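Local coordinates for glutamyl endopeptidase (Staphylococcus epidermidis, PDB 4JCN), which probably cleaves peptide bonds on the carbonyl side of glutamic acid as a secreted serine protease of the S1B family, at residues 18-23 and 111-116; 25-30 and 50-55; 158-163 and 191-196. All coordinates share one frame; numbering follows the deposited sequence.

Overall arrangement
From the N terminus, the chain enters interaction 1 at residues 18-23 and runs directly into strand 22-29, whose later part serves interaction 2. Helix 50-54, carrying the predicted catalytic histidine, closes a short loop against 25-30. The chain then completes the six-stranded barrel before 111-116 returns to 18-23, so interaction 2 is nested inside the loop closed by interaction 1. Interaction 3 follows in series, pairing 158-163 with 191-196 in the second sheet. Interactions 1 and 3 lie on opposite sides of the chain's centre, about 22 Å apart between centres. Together they tie segment 111-116 to the start of the first barrel, that barrel to its active-site helix, and two neighbouring strands of the second sheet.

Interaction 1 (18-23 and 111-116); sequences HYDAVS and VVKPAT
Asp-20 OD2 is gripped by two nitrogens of one residue, Lys-113. The backbone N of Lys-113 donates to it over 3.0 Å in a nearly straight bond (170° at the hydrogen), and Lys-113 NZ forms a salt bridge to the same Asp-20 OD2 at 2.7 Å. In this trypsin-like fold of two beta domains, the clasp joins the turn leading into strand 22-29 of the first barrel to the segment that leaves helix 108-111 and heads for the second sheet. The two donors come from opposite faces of the carboxylate, each well out of its plane, so Asp-20 OD2 is held from both sides of that plane. The lysine chain bends at both chi3 and chi4 (-57° and -56°), which curls it round Asp-20 OD2 and brings NZ to the face opposite the one met by the backbone N. Lys-113 NZ has a second acceptor in the carbonyl of Gly-17, which ties the ammonium to the same turn. The proximity of this ammonium would be expected to favour the ionised form of the buried aspartate.

The other carboxylate oxygen is used as well. A water donates to Asp-20 OD1 over 2.6 Å and also to Lys-113 O, bridging the two residues a second time and limiting the rotation of the carboxylate.

Methyl groups pack beside the polar clasp. Val-112, just past the helix end, lays its methyl CG1 against the carbonyl oxygen Asp-20 O at 3.4 Å; that carbonyl also accepts a hydrogen bond from the hydroxyl of Ser-68. Val-40 of strand 32-42 touches the side chains of both Ala-21 and Val-112. The methyl of Ala-21 meets the chain between Lys-113 and Ala-115, with Ala-21 CB 3.5 Å from Lys-113 O and in apolar contact with Ala-115 CB at 4.1 Å.

Interaction 2 (25-30 and 50-55); sequences IYIPID and KHVVNG
Ile-25 and Ile-27, alternate residues of strand 22-29, both turn their side chains to helix 50-54 and meet Val-52 in apolar packing. The branch doing the touching on the helix is CG1 of Val-52, placed anti to its own backbone N (chi1 172°). It lies against both branches of Ile-25, with Val-52 CG1 4.0 Å from Ile-25 CG2 and 4.1 Å from the terminal Ile-25 CD1. The same methyl has Ile-27 CD1 at 4.3 Å, so a single helix side chain spans two positions of the strand.

Contacts of methyls with backbone oxygens form a second group. Ile-27 reaches out through both of its branches: CD1 lies 3.2 Å from Val-52 O, while CG2 packs on Gly-55 O at 3.5 Å. Val-52 O is already engaged within the helical turn, where it accepts from Gly-55 N.

The polar link is indirect. One water donates to Pro-28 O over 2.8 Å and to Gly-55 O over 2.7 Å, tying the end of the strand to Gly-55.

Beside this packing, His-51 bonds through ND1 to Asp-93 and through NE2 to Ser-169, and Val-52 touches Ser-169. The arrangement is that of chymotrypsin-like serine proteases, in which a short helix against the N-terminal barrel carries the histidine of the charge-relay triad, here predicted as His-51, Asp-93 and Ser-169.

Interaction 3 (158-163 and 191-196); sequences LRYDLS and KYNSSV
Tyr-192, just ahead of the paired residues, lays its ring against the side chain of Arg-159. The guanidinium is stacked flat on the tyrosine, planes 6° and centres 4.5 Å apart, with Tyr-192 OH over the middle of the guanidinium. Closer to the backbone, Arg-159 CD makes a CH-pi contact 3.5 Å from the Tyr-192 ring centroid. The arginine chain, extended from CG to NE, runs across the ring face, its NE held by a salt bridge to Glu-157. With Lys-191, Tyr-192 forms a classic beta bulge facing Val-188 of the other neighbouring strand, 180-188.

Asn-193 exchanges two backbone bonds with Tyr-160: Tyr-160 N to Asn-193 O and Asn-193 N to Tyr-160 O, each 2.9 Å. Its CB presses on the tyrosine ring, 3.3 Å from Tyr-160 CE1, while Tyr-160 OH bonds to His-184.

These strands, 157-160 and 192-197, are antiparallel neighbours in the second beta domain of the trypsin-like fold, and Ser-194 faces Arg-159 as a non-hydrogen-bonded pair. Ser-194 OG bonds to Glu-157, so one carboxylate serves both residues of the pair.

At Ser-195 the carbonyl of Leu-158 is gripped twice, by Ser-195 N at 2.8 Å and by Ser-195 OG at 2.9 Å. A chi1 of 74° turns the hydroxyl back to that oxygen, which it meets from above the carbonyl plane. Leu-158 N returns a nearly straight bond to Ser-195 O over 3.0 Å.

Interaction 1 (18-23 and 111-116)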
loop_
_atom_site.group_PDB
_atom_site.type_symbol
_atom_site.label_atom_id
_atom_site.label_comp_id
_atom_site.label_asym_id
_atom_site.label_seq_id
_atom_site.Cartn_x
_atom_site.Cartn_y
_atom_site.Cartn_z
ATOM N N HIS A 18 10.185 -8.797 -2.781
ATOM C CA HIS A 18 8.886 -8.235 -2.937
ATOM C C HIS A 18 8.729 -6.889 -2.261
ATOM O O HIS A 18 7.749 -6.241 -2.468
ATOM C CB HIS A 18 7.771 -9.169 -2.476
ATOM C CG HIS A 18 7.619 -9.323 -0.993
ATOM N ND1 HIS A 18 8.488 -10.054 -0.208
ATOM C CD2 HIS A 18 6.677 -8.843 -0.154
ATOM C CE1 HIS A 18 8.095 -10.000 1.051
ATOM N NE2 HIS A 18 7.008 -9.258 1.110
ATOM N N TYR A 19 9.741 -6.470 -1.488
ATOM C CA TYR A 19 9.680 -5.198 -0.749
ATOM C C TYR A 19 9.819 -4.013 -1.587
ATOM O O TYR A 19 9.410 -2.897 -1.190
ATOM C CB TYR A 19 10.739 -5.196 0.395
ATOM C CG TYR A 19 10.597 -6.327 1.408
ATOM C CD1 TYR A 19 9.470 -6.399 2.243
ATOM C CD2 TYR A 19 11.458 -7.393 1.410
ATOM C CE1 TYR A 19 9.319 -7.419 3.171
ATOM C CE2 TYR A 19 11.311 -8.424 2.325
ATOM C CZ TYR A 19 10.243 -8.461 3.211
ATOM O OH TYR A 19 10.137 -9.515 4.091
ATOM N N ASP A 20 10.430 -4.168 -2.755
ATOM C CA ASP A 20 10.705 -3.022 -3.613
ATOM C C ASP A 20 9.534 -2.160 -3.979
ATOM O O ASP A 20 9.719 -0.933 -4.016
ATOM C CB ASP A 20 11.525 -3.357 -4.881
ATOM C CG ASP A 20 10.831 -4.319 -5.826
ATOM O OD1 ASP A 20 9.772 -4.879 -5.418
ATOM O OD2 ASP A 20 11.372 -4.478 -6.962
ATOM N N ALA A 21 8.355 -2.766 -4.222
ATOM C CA ALA A 21 7.143 -2.080 -4.626
ATOM C C ALA A 21 6.440 -1.352 -3.461
ATOM O O ALA A 21 5.601 -0.498 -3.748
ATOM C CB ALA A 21 6.158 -3.039 -5.323
ATOM N N VAL A 22 6.799 -1.679 -2.195
ATOM C CA VAL A 22 6.195 -1.093 -0.968
ATOM C C VAL A 22 6.738 0.348 -0.908
ATOM O O VAL A 22 7.919 0.542 -1.028
ATOM C CB VAL A 22 6.579 -1.901 0.270
ATOM C CG1 VAL A 22 6.026 -1.305 1.541
ATOM C CG2 VAL A 22 6.029 -3.360 0.150
ATOM N N SER A 23 5.836 1.303 -0.842
ATOM C CA SER A 23 6.128 2.713 -1.040
ATOM C C SER A 23 5.651 3.565 0.108
ATOM O O SER A 23 4.564 3.373 0.728
ATOM C CB SER A 23 5.474 3.204 -2.335
ATOM O OG SER A 23 5.913 2.443 -3.459
ATOM N N VAL A 111 11.794 1.358 -12.227
ATOM C CA VAL A 111 12.769 1.356 -11.115
ATOM C C VAL A 111 12.579 0.267 -10.051
ATOM O O VAL A 111 13.510 -0.175 -9.411
ATOM C CB VAL A 111 12.854 2.767 -10.503
ATOM C CG1 VAL A 111 13.135 3.791 -11.589
ATOM C CG2 VAL A 111 11.573 3.176 -9.788
ATOM N N VAL A 112 11.333 -0.167 -9.858
ATOM C CA VAL A 112 10.975 -1.296 -9.034
ATOM C C VAL A 112 10.039 -2.202 -9.857
ATOM O O VAL A 112 9.418 -1.738 -10.827
ATOM C CB VAL A 112 10.271 -0.896 -7.706
ATOM C CG1 VAL A 112 11.160 0.058 -6.888
ATOM C CG2 VAL A 112 8.891 -0.282 -7.952
ATOM N N LYS A 113 9.978 -3.467 -9.446
ATOM C CA LYS A 113 9.108 -4.407 -10.100
ATOM C C LYS A 113 7.684 -4.154 -9.569
ATOM O O LYS A 113 7.428 -4.259 -8.313
ATOM C CB LYS A 113 9.483 -5.824 -9.774
ATOM C CG LYS A 113 10.914 -6.238 -10.106
ATOM C CD LYS A 113 11.283 -7.673 -9.614
ATOM C CE LYS A 113 11.125 -7.968 -8.078
ATOM N NZ LYS A 113 11.820 -7.132 -6.988
ATOM N N PRO A 114 6.761 -3.903 -10.488
ATOM C CA PRO A 114 5.371 -3.801 -9.998
ATOM C C PRO A 114 4.946 -5.070 -9.287
ATOM O O PRO A 114 5.286 -6.178 -9.736
ATOM C CB PRO A 114 4.559 -3.570 -11.283
ATOM C CG PRO A 114 5.499 -2.835 -12.143
ATOM C CD PRO A 114 6.824 -3.586 -11.908
ATOM N N ALA A 115 4.212 -4.911 -8.175
ATOM C CA ALA A 115 3.762 -6.036 -7.349
ATOM C C ALA A 115 2.818 -6.919 -8.155
ATOM O O ALA A 115 2.077 -6.425 -9.000
ATOM C CB ALA A 115 3.013 -5.548 -6.145
ATOM N N THR A 116 2.846 -8.190 -7.788
ATOM C CA THR A 116 1.853 -9.169 -8.238
ATOM C C THR A 116 0.604 -9.108 -7.426
ATOM O O THR A 116 0.670 -9.207 -6.196
ATOM C CB THR A 116 2.425 -10.597 -8.228
ATOM O OG1 THR A 116 3.560 -10.594 -9.079
ATOM C CG2 THR A 116 1.376 -11.560 -8.704
HETATM O O HOH W 1 7.804 -6.244 -6.508
#

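Interaction 2 (25-30 and 50-55)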
loop_
_atom_site.group_PDB
_atom_site.type_symbol
_atom_site.label_atom_id
_atom_site.label_comp_id
_atom_site.label_asym_id
_atom_site.label_seq_id
_atom_site.Cartn_x
_atom_site.Cartn_y
_atom_site.Cartn_z
ATOM N N ILE A 25 4.572 7.371 1.384
ATOM C CA ILE A 25 3.854 8.512 0.809
ATOM C C ILE A 25 3.942 9.659 1.821
ATOM O O ILE A 25 3.648 9.476 3.026
ATOM C CB ILE A 25 2.377 8.154 0.549
ATOM C CG1 ILE A 25 2.327 7.020 -0.495
ATOM C CG2 ILE A 25 1.621 9.380 0.051
ATOM C CD1 ILE A 25 0.937 6.540 -0.791
ATOM N N TYR A 26 4.253 10.839 1.302
ATOM C CA TYR A 26 4.396 12.098 2.096
ATOM C C TYR A 26 3.561 13.174 1.443
ATOM O O TYR A 26 3.703 13.439 0.218
ATOM C CB TYR A 26 5.900 12.457 2.161
ATOM C CG TYR A 26 6.159 13.685 3.075
ATOM C CD1 TYR A 26 6.049 14.995 2.601
ATOM C CD2 TYR A 26 6.525 13.491 4.410
ATOM C CE1 TYR A 26 6.250 16.098 3.496
ATOM C CE2 TYR A 26 6.748 14.576 5.283
ATOM C CZ TYR A 26 6.650 15.861 4.787
ATOM O OH TYR A 26 6.865 16.939 5.618
ATOM N N ILE A 27 2.681 13.766 2.249
ATOM C CA ILE A 27 1.825 14.831 1.796
ATOM C C ILE A 27 1.952 16.004 2.795
ATOM O O ILE A 27 1.389 15.940 3.879
ATOM C CB ILE A 27 0.353 14.406 1.644
ATOM C CG1 ILE A 27 0.220 13.238 0.662
ATOM C CG2 ILE A 27 -0.494 15.586 1.121
ATOM C CD1 ILE A 27 -1.171 12.613 0.683
ATOM N N PRO A 28 2.549 17.142 2.324
ATOM C CA PRO A 28 2.437 18.287 3.235
ATOM C C PRO A 28 1.003 18.787 3.437
ATOM O O PRO A 28 0.201 18.716 2.517
ATOM C CB PRO A 28 3.322 19.358 2.559
ATOM C CG PRO A 28 3.295 19.038 1.136
ATOM C CD PRO A 28 3.089 17.524 1.029
ATOM N N ILE A 29 0.713 19.256 4.647
ATOM C CA ILE A 29 -0.471 20.088 4.984
ATOM C C ILE A 29 0.147 21.316 5.680
ATOM O O ILE A 29 1.220 21.189 6.257
ATOM C CB ILE A 29 -1.470 19.382 5.916
ATOM C CG1 ILE A 29 -0.875 19.170 7.320
ATOM C CG2 ILE A 29 -1.956 18.085 5.270
ATOM C CD1 ILE A 29 -1.600 18.117 8.148
ATOM N N ASP A 30 -0.402 22.523 5.552
ATOM C CA ASP A 30 0.409 23.708 5.976
ATOM C C ASP A 30 0.892 23.477 7.373
ATOM O O ASP A 30 2.094 23.554 7.609
ATOM C CB ASP A 30 -0.323 25.072 5.820
ATOM C CG ASP A 30 -0.470 25.493 4.367
ATOM O OD1 ASP A 30 0.033 24.771 3.498
ATOM O OD2 ASP A 30 -1.055 26.563 4.079
ATOM N N LYS A 50 -8.145 5.903 -0.500
ATOM C CA LYS A 50 -8.856 7.183 -0.746
ATOM C C LYS A 50 -8.478 8.175 0.344
ATOM O O LYS A 50 -8.221 9.362 0.032
ATOM C CB LYS A 50 -10.403 7.011 -0.765
ATOM C CG LYS A 50 -10.947 6.413 -2.062
ATOM C CD LYS A 50 -12.377 5.875 -1.905
ATOM C CE LYS A 50 -12.908 5.445 -3.267
ATOM N NZ LYS A 50 -14.201 4.750 -3.108
ATOM N N HIS A 51 -8.462 7.754 1.609
ATOM C CA HIS A 51 -8.201 8.782 2.647
ATOM C C HIS A 51 -6.777 9.381 2.598
ATOM O O HIS A 51 -6.533 10.495 3.056
ATOM C CB HIS A 51 -8.605 8.338 4.017
ATOM C CG HIS A 51 -7.699 7.373 4.680
ATOM N ND1 HIS A 51 -7.999 6.018 4.779
ATOM C CD2 HIS A 51 -6.551 7.566 5.393
ATOM C CE1 HIS A 51 -7.052 5.414 5.476
ATOM N NE2 HIS A 51 -6.162 6.329 5.850
ATOM N N VAL A 52 -5.849 8.611 2.072
ATOM C CA VAL A 52 -4.496 9.093 1.811
ATOM C C VAL A 52 -4.473 10.119 0.701
ATOM O O VAL A 52 -4.053 11.314 0.939
ATOM C CB VAL A 52 -3.544 7.910 1.538
ATOM C CG1 VAL A 52 -2.188 8.452 1.063
ATOM C CG2 VAL A 52 -3.357 7.084 2.776
ATOM N N VAL A 53 -4.958 9.751 -0.495
ATOM C CA VAL A 53 -4.953 10.724 -1.613
ATOM C C VAL A 53 -5.823 11.928 -1.302
ATOM O O VAL A 53 -5.478 13.028 -1.742
ATOM C CB VAL A 53 -5.308 10.142 -3.009
ATOM C CG1 VAL A 53 -4.252 9.136 -3.512
ATOM C CG2 VAL A 53 -6.690 9.547 -2.985
ATOM N N ASN A 54 -6.880 11.768 -0.491
ATOM C CA ASN A 54 -7.758 12.917 -0.166
ATOM C C ASN A 54 -6.994 14.002 0.628
ATOM O O ASN A 54 -7.401 15.160 0.598
ATOM C CB ASN A 54 -9.022 12.543 0.605
ATOM C CG ASN A 54 -10.005 11.740 -0.217
ATOM O OD1 ASN A 54 -9.929 11.741 -1.448
ATOM N ND2 ASN A 54 -10.845 10.933 0.469
ATOM N N GLY A 55 -5.909 13.622 1.303
ATOM C CA GLY A 55 -4.987 14.561 1.997
ATOM C C GLY A 55 -4.312 15.593 1.129
ATOM O O GLY A 55 -3.810 16.627 1.633
HETATM O O HOH W 2 -2.159 18.703 1.028
#

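Interaction 3 (158-163 and 191-196)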
loop_
_atom_site.group_PDB
_atom_site.type_symbol
_atom_site.label_atom_id
_atom_site.label_comp_id
_atom_site.label_asym_id
_atom_site.label_seq_id
_atom_site.Cartn_x
_atom_site.Cartn_y
_atom_site.Cartn_z
ATOM N N LEU A 158 -11.629 -7.322 3.930
ATOM C CA LEU A 158 -10.749 -8.409 4.433
ATOM C C LEU A 158 -10.186 -7.922 5.770
ATOM O O LEU A 158 -9.547 -6.856 5.826
ATOM C CB LEU A 158 -9.553 -8.796 3.483
ATOM C CG LEU A 158 -8.839 -10.072 4.052
ATOM C CD1 LEU A 158 -8.428 -11.079 3.000
ATOM C CD2 LEU A 158 -7.650 -9.661 4.951
ATOM N N ARG A 159 -10.436 -8.661 6.830
ATOM C CA ARG A 159 -9.935 -8.328 8.213
ATOM C C ARG A 159 -8.913 -9.356 8.698
ATOM O O ARG A 159 -8.966 -10.506 8.324
ATOM C CB ARG A 159 -11.070 -8.230 9.187
ATOM C CG ARG A 159 -12.107 -7.192 8.835
ATOM C CD ARG A 159 -13.340 -7.406 9.665
ATOM N NE ARG A 159 -14.430 -6.521 9.274
ATOM C CZ ARG A 159 -15.729 -6.666 9.572
ATOM N NH1 ARG A 159 -16.127 -7.620 10.394
ATOM N NH2 ARG A 159 -16.634 -5.752 9.121
ATOM N N TYR A 160 -7.897 -8.899 9.458
ATOM C CA TYR A 160 -6.900 -9.761 9.978
ATOM C C TYR A 160 -6.631 -9.389 11.456
ATOM O O TYR A 160 -7.012 -8.293 11.926
ATOM C CB TYR A 160 -5.577 -9.697 9.185
ATOM C CG TYR A 160 -5.265 -8.361 8.593
ATOM C CD1 TYR A 160 -4.678 -7.355 9.250
ATOM C CD2 TYR A 160 -5.660 -8.120 7.271
ATOM C CE1 TYR A 160 -4.475 -6.086 8.590
ATOM C CE2 TYR A 160 -5.440 -6.936 6.649
ATOM C CZ TYR A 160 -4.860 -5.905 7.329
ATOM O OH TYR A 160 -4.737 -4.761 6.501
ATOM N N ASP A 161 -5.853 -10.241 12.099
ATOM C CA ASP A 161 -5.557 -10.111 13.529
ATOM C C ASP A 161 -4.200 -9.397 13.822
ATOM O O ASP A 161 -3.772 -9.394 14.971
ATOM C CB ASP A 161 -5.597 -11.529 14.173
ATOM C CG ASP A 161 -4.322 -12.347 13.921
ATOM O OD1 ASP A 161 -3.382 -11.856 13.265
ATOM O OD2 ASP A 161 -4.232 -13.531 14.355
ATOM N N LEU A 162 -3.443 -9.003 12.804
ATOM C CA LEU A 162 -2.053 -8.389 13.004
ATOM C C LEU A 162 -2.124 -6.871 13.236
ATOM O O LEU A 162 -3.110 -6.203 12.819
ATOM C CB LEU A 162 -1.128 -8.618 11.799
ATOM C CG LEU A 162 -1.480 -8.069 10.395
ATOM C CD1 LEU A 162 -0.997 -6.638 10.193
ATOM C CD2 LEU A 162 -0.981 -8.961 9.244
ATOM N N SER A 163 -1.066 -6.328 13.857
ATOM C CA SER A 163 -1.069 -4.914 14.322
ATOM C C SER A 163 -0.564 -3.937 13.256
ATOM O O SER A 163 0.375 -4.265 12.483
ATOM C CB SER A 163 -0.209 -4.754 15.578
ATOM O OG SER A 163 -0.716 -5.596 16.576
ATOM N N LYS A 191 -10.166 -5.267 18.227
ATOM C CA LYS A 191 -10.952 -6.314 17.472
ATOM C C LYS A 191 -10.219 -6.887 16.222
ATOM O O LYS A 191 -9.949 -8.065 16.130
ATOM C CB LYS A 191 -12.350 -5.788 17.110
ATOM C CG LYS A 191 -13.252 -5.586 18.320
ATOM C CD LYS A 191 -14.559 -4.959 17.881
ATOM C CE LYS A 191 -15.568 -4.875 19.038
ATOM N NZ LYS A 191 -16.450 -3.704 18.682
ATOM N N TYR A 192 -9.867 -6.046 15.281
ATOM C CA TYR A 192 -9.187 -6.434 14.092
ATOM C C TYR A 192 -8.676 -5.232 13.315
ATOM O O TYR A 192 -9.102 -4.081 13.537
ATOM C CB TYR A 192 -10.117 -7.231 13.129
ATOM C CG TYR A 192 -11.466 -6.596 12.983
ATOM C CD1 TYR A 192 -11.654 -5.528 12.089
ATOM C CD2 TYR A 192 -12.559 -7.066 13.689
ATOM C CE1 TYR A 192 -12.857 -4.887 11.998
ATOM C CE2 TYR A 192 -13.773 -6.462 13.559
ATOM C CZ TYR A 192 -13.924 -5.386 12.695
ATOM O OH TYR A 192 -15.138 -4.770 12.584
ATOM N N ASN A 193 -7.818 -5.521 12.372
ATOM C CA ASN A 193 -7.465 -4.589 11.304
ATOM C C ASN A 193 -8.187 -4.912 10.025
ATOM O O ASN A 193 -8.493 -6.092 9.783
ATOM C CB ASN A 193 -5.948 -4.571 11.113
ATOM C CG ASN A 193 -5.245 -3.850 12.268
ATOM O OD1 ASN A 193 -4.555 -4.454 13.054
ATOM N ND2 ASN A 193 -5.501 -2.608 12.392
ATOM N N SER A 194 -8.402 -3.872 9.226
ATOM C CA SER A 194 -9.217 -3.909 8.036
ATOM C C SER A 194 -8.493 -3.500 6.803
ATOM O O SER A 194 -7.750 -2.494 6.802
ATOM C CB SER A 194 -10.388 -2.969 8.256
ATOM O OG SER A 194 -11.239 -3.392 9.287
ATOM N N SER A 195 -8.812 -4.186 5.699
ATOM C CA SER A 195 -8.281 -3.898 4.391
ATOM C C SER A 195 -9.281 -4.013 3.271
ATOM O O SER A 195 -10.317 -4.687 3.439
ATOM C CB SER A 195 -7.112 -4.884 4.090
ATOM O OG SER A 195 -7.513 -6.217 3.800
ATOM N N VAL A 196 -8.994 -3.334 2.164
ATOM C CA VAL A 196 -9.731 -3.501 0.930
ATOM C C VAL A 196 -9.364 -4.852 0.295
ATOM O O VAL A 196 -8.218 -5.107 -0.068
ATOM C CB VAL A 196 -9.514 -2.395 -0.083
ATOM C CG1 VAL A 196 -10.419 -2.639 -1.266
ATOM C CG2 VAL A 196 -9.723 -0.998 0.547
#